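Local coordinates for 3,6-diketocamphane 1,6 monooxygenase (Pseudomonas putida, PDB 4UWM) that catalyses the FMNH2-dependent Baeyer-Villiger oxygenation of a camphor-derived diketone to a lactone, a step in the breakdown of (-)-camphor, at the interface of chains A and B. Residues are numbered along the deposited sequence; one frame, centred on the assembly and turned at random. Chains: chain A/B, 3,6-diketocamphane 1,6 monooxygenase.

The interface of chains A and B. Residues chain A 46-50, 114, 118; chain B 170, 181-182, 184-186, 188.
This patch of the homodimer interface joins two loops, one from each subunit. Chain A gives the loop segment A:His46 to A:Ile50 and two side chains of helix 113-118. Chain B gives the 3-10 helix 181-183 and the loop after it. The polar link is made by backbone groups. The amide N of B:Ala186 donates to the carbonyl O of A:Ser48 at 3.1 Å. The bond is nearly straight at the hydrogen (163°), but the donor stands well above the carbonyl plane. The same A:Ser48 O is bound by a water, which also bonds the carbonyl O of B:Lys184 at 2.7 Å. One acceptor thus holds chain B both directly and through solvent.

A:Ile50 runs alongside the chain B backbone. A:Ile50 CB lies 3.6 Å from B:Gln182 O. A:Ile50 CG1 is anti to the carbonyl carbon (chi1 -59°) and passes B:Lys184 O at 3.3 Å. A:Ile50 CD1 then turns over the next residues, reaching B:Ala186 CA at 3.8 Å and lying near B:Leu185 O. An alanine here would lose CG1, CD1 and CG2 and would probably loosen the packing against the B:Lys184 to B:Ala186 backbone.

B:Leu185 points the other way, toward helix 113-118. Its CD2 methyl does most of the touching. B:Leu185 CD2 meets A:Gln114 NE2 at 3.8 Å. The A:Gln114 side chain, bent at chi2, crosses the leucine at about a right angle. B:Leu185 CD2 also touches A:Ser48 CB. The extended A:Met118 comes tip to tip, with A:Met118 CE 4.1 Å from B:Leu185 CD2.

B:Phe188 meets A:Ala47 with its ring edge. The A:Ala47 carbonyl carbon lies in the ring plane, and A:Ala47 O is 3.4 Å from B:Phe188 CE2. The two-fold axis repeats the patch with the chains exchanged. Backbone bonding and close side-chain packing probably help hold the two subunits of the homodimer in register.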
loop_
_atom_site.group_PDB
_atom_site.type_symbol
_atom_site.label_atom_id
_atom_site.label_comp_id
_atom_site.label_asym_id
_atom_site.label_seq_id
_atom_site.Cartn_x
_atom_site.Cartn_y
_atom_site.Cartn_z
ATOM N N HIS A 46 -2.064 -9.886 8.330
ATOM C CA HIS A 46 -2.140 -10.025 9.789
ATOM C C HIS A 46 -1.401 -8.854 10.413
ATOM O O HIS A 46 -0.302 -8.536 9.967
ATOM C CB HIS A 46 -1.450 -11.302 10.278
ATOM C CG HIS A 46 -1.951 -12.564 9.647
ATOM N ND1 HIS A 46 -1.637 -12.932 8.350
ATOM C CD2 HIS A 46 -2.698 -13.579 10.158
ATOM C CE1 HIS A 46 -2.192 -14.107 8.086
ATOM N NE2 HIS A 46 -2.853 -14.508 9.162
ATOM N N ALA A 47 -1.980 -8.259 11.456
ATOM C CA ALA A 47 -1.349 -7.157 12.201
ATOM C C ALA A 47 -0.747 -7.589 13.537
ATOM O O ALA A 47 0.045 -6.845 14.116
ATOM C CB ALA A 47 -2.361 -6.028 12.423
ATOM N N SER A 48 -1.099 -8.783 14.030
ATOM C CA SER A 48 -0.657 -9.188 15.396
ATOM C C SER A 48 0.243 -10.423 15.490
ATOM O O SER A 48 0.668 -10.778 16.600
ATOM C CB SER A 48 -1.889 -9.407 16.299
ATOM O OG SER A 48 -2.657 -10.489 15.796
ATOM N N GLN A 49 0.547 -11.059 14.354
ATOM C CA GLN A 49 1.257 -12.366 14.329
ATOM C C GLN A 49 2.747 -12.258 14.026
ATOM O O GLN A 49 3.178 -11.310 13.388
ATOM C CB GLN A 49 0.605 -13.300 13.315
ATOM C CG GLN A 49 -0.807 -13.757 13.712
ATOM C CD GLN A 49 -0.785 -14.669 14.922
ATOM O OE1 GLN A 49 -1.158 -14.267 16.016
ATOM N NE2 GLN A 49 -0.314 -15.903 14.731
ATOM N N ILE A 50 3.521 -13.264 14.427
ATOM C CA ILE A 50 4.979 -13.255 14.204
ATOM C C ILE A 50 5.396 -13.911 12.900
ATOM O O ILE A 50 6.095 -13.293 12.103
ATOM C CB ILE A 50 5.762 -13.912 15.382
ATOM C CG1 ILE A 50 5.485 -13.178 16.696
ATOM C CG2 ILE A 50 7.272 -13.969 15.087
ATOM C CD1 ILE A 50 6.067 -11.790 16.781
ATOM N N GLN A 114 -6.588 -10.418 18.937
ATOM C CA GLN A 114 -5.603 -9.392 19.297
ATOM C C GLN A 114 -5.594 -8.282 18.237
ATOM O O GLN A 114 -5.492 -7.103 18.556
ATOM C CB GLN A 114 -4.192 -9.984 19.440
ATOM C CG GLN A 114 -3.994 -10.975 20.595
ATOM C CD GLN A 114 -3.990 -10.297 21.954
ATOM O OE1 GLN A 114 -5.017 -9.823 22.417
ATOM N NE2 GLN A 114 -2.823 -10.249 22.599
ATOM N N MET A 118 -7.080 -4.191 18.277
ATOM C CA MET A 118 -6.314 -3.026 17.785
ATOM C C MET A 118 -7.202 -2.089 16.973
ATOM O O MET A 118 -7.064 -0.858 17.050
ATOM C CB MET A 118 -5.122 -3.454 16.917
ATOM C CG MET A 118 -4.132 -4.388 17.578
ATOM S SD MET A 118 -2.854 -5.027 16.469
ATOM C CE MET A 118 -1.771 -5.812 17.654
ATOM N N TYR B 170 -4.313 -1.082 21.836
ATOM C CA TYR B 170 -3.203 -1.989 21.694
ATOM C C TYR B 170 -3.417 -3.063 22.776
ATOM O O TYR B 170 -3.664 -2.716 23.937
ATOM C CB TYR B 170 -1.882 -1.249 21.840
ATOM C CG TYR B 170 -0.717 -2.128 21.508
ATOM C CD1 TYR B 170 -0.300 -2.296 20.176
ATOM C CD2 TYR B 170 -0.074 -2.861 22.504
ATOM C CE1 TYR B 170 0.746 -3.143 19.865
ATOM C CE2 TYR B 170 0.988 -3.700 22.207
ATOM C CZ TYR B 170 1.390 -3.840 20.888
ATOM O OH TYR B 170 2.430 -4.682 20.591
ATOM N N GLU B 181 9.026 -16.757 22.003
ATOM C CA GLU B 181 9.039 -15.542 21.186
ATOM C C GLU B 181 7.957 -15.546 20.103
ATOM O O GLU B 181 7.284 -14.537 19.884
ATOM C CB GLU B 181 10.429 -15.314 20.563
ATOM C CG GLU B 181 10.991 -16.507 19.795
ATOM C CD GLU B 181 12.325 -16.232 19.119
ATOM O OE1 GLU B 181 12.968 -15.212 19.445
ATOM O OE2 GLU B 181 12.734 -17.047 18.263
ATOM N N GLN B 182 7.792 -16.694 19.440
ATOM C CA GLN B 182 6.867 -16.846 18.302
ATOM C C GLN B 182 5.392 -16.580 18.594
ATOM O O GLN B 182 4.599 -16.435 17.659
ATOM C CB GLN B 182 7.028 -18.233 17.653
ATOM C CG GLN B 182 6.325 -19.362 18.389
ATOM C CD GLN B 182 6.593 -20.731 17.794
ATOM O OE1 GLN B 182 7.004 -20.865 16.642
ATOM N NE2 GLN B 182 6.355 -21.764 18.585
ATOM N N LYS B 184 4.191 -14.164 21.107
ATOM C CA LYS B 184 3.885 -12.804 21.531
ATOM C C LYS B 184 3.538 -11.897 20.346
ATOM O O LYS B 184 3.584 -12.323 19.200
ATOM C CB LYS B 184 4.972 -12.210 22.435
ATOM C CG LYS B 184 6.395 -12.179 21.909
ATOM C CD LYS B 184 7.331 -11.997 23.095
ATOM C CE LYS B 184 8.798 -12.090 22.718
ATOM N NZ LYS B 184 9.653 -12.139 23.939
ATOM N N LEU B 185 3.164 -10.654 20.625
ATOM C CA LEU B 185 2.632 -9.750 19.588
ATOM C C LEU B 185 3.675 -9.334 18.563
ATOM O O LEU B 185 4.823 -9.114 18.925
ATOM C CB LEU B 185 2.051 -8.501 20.247
ATOM C CG LEU B 185 0.746 -8.746 20.999
ATOM C CD1 LEU B 185 0.497 -7.628 21.995
ATOM C CD2 LEU B 185 -0.416 -8.890 20.024
ATOM N N ALA B 186 3.270 -9.208 17.295
ATOM C CA ALA B 186 4.127 -8.605 16.267
ATOM C C ALA B 186 4.629 -7.210 16.663
ATOM O O ALA B 186 3.988 -6.503 17.429
ATOM C CB ALA B 186 3.388 -8.510 14.947
ATOM N N PHE B 188 5.333 -3.885 14.794
ATOM C CA PHE B 188 5.257 -3.043 13.602
ATOM C C PHE B 188 5.446 -1.564 13.945
ATOM O O PHE B 188 4.888 -0.703 13.266
ATOM C CB PHE B 188 3.919 -3.267 12.833
ATOM C CG PHE B 188 3.811 -4.631 12.200
ATOM C CD1 PHE B 188 4.756 -5.061 11.260
ATOM C CD2 PHE B 188 2.781 -5.503 12.561
ATOM C CE1 PHE B 188 4.661 -6.322 10.675
ATOM C CE2 PHE B 188 2.671 -6.767 11.977
ATOM C CZ PHE B 188 3.615 -7.176 11.032
HETATM O O HOH W 1 1.054 -12.836 18.489
#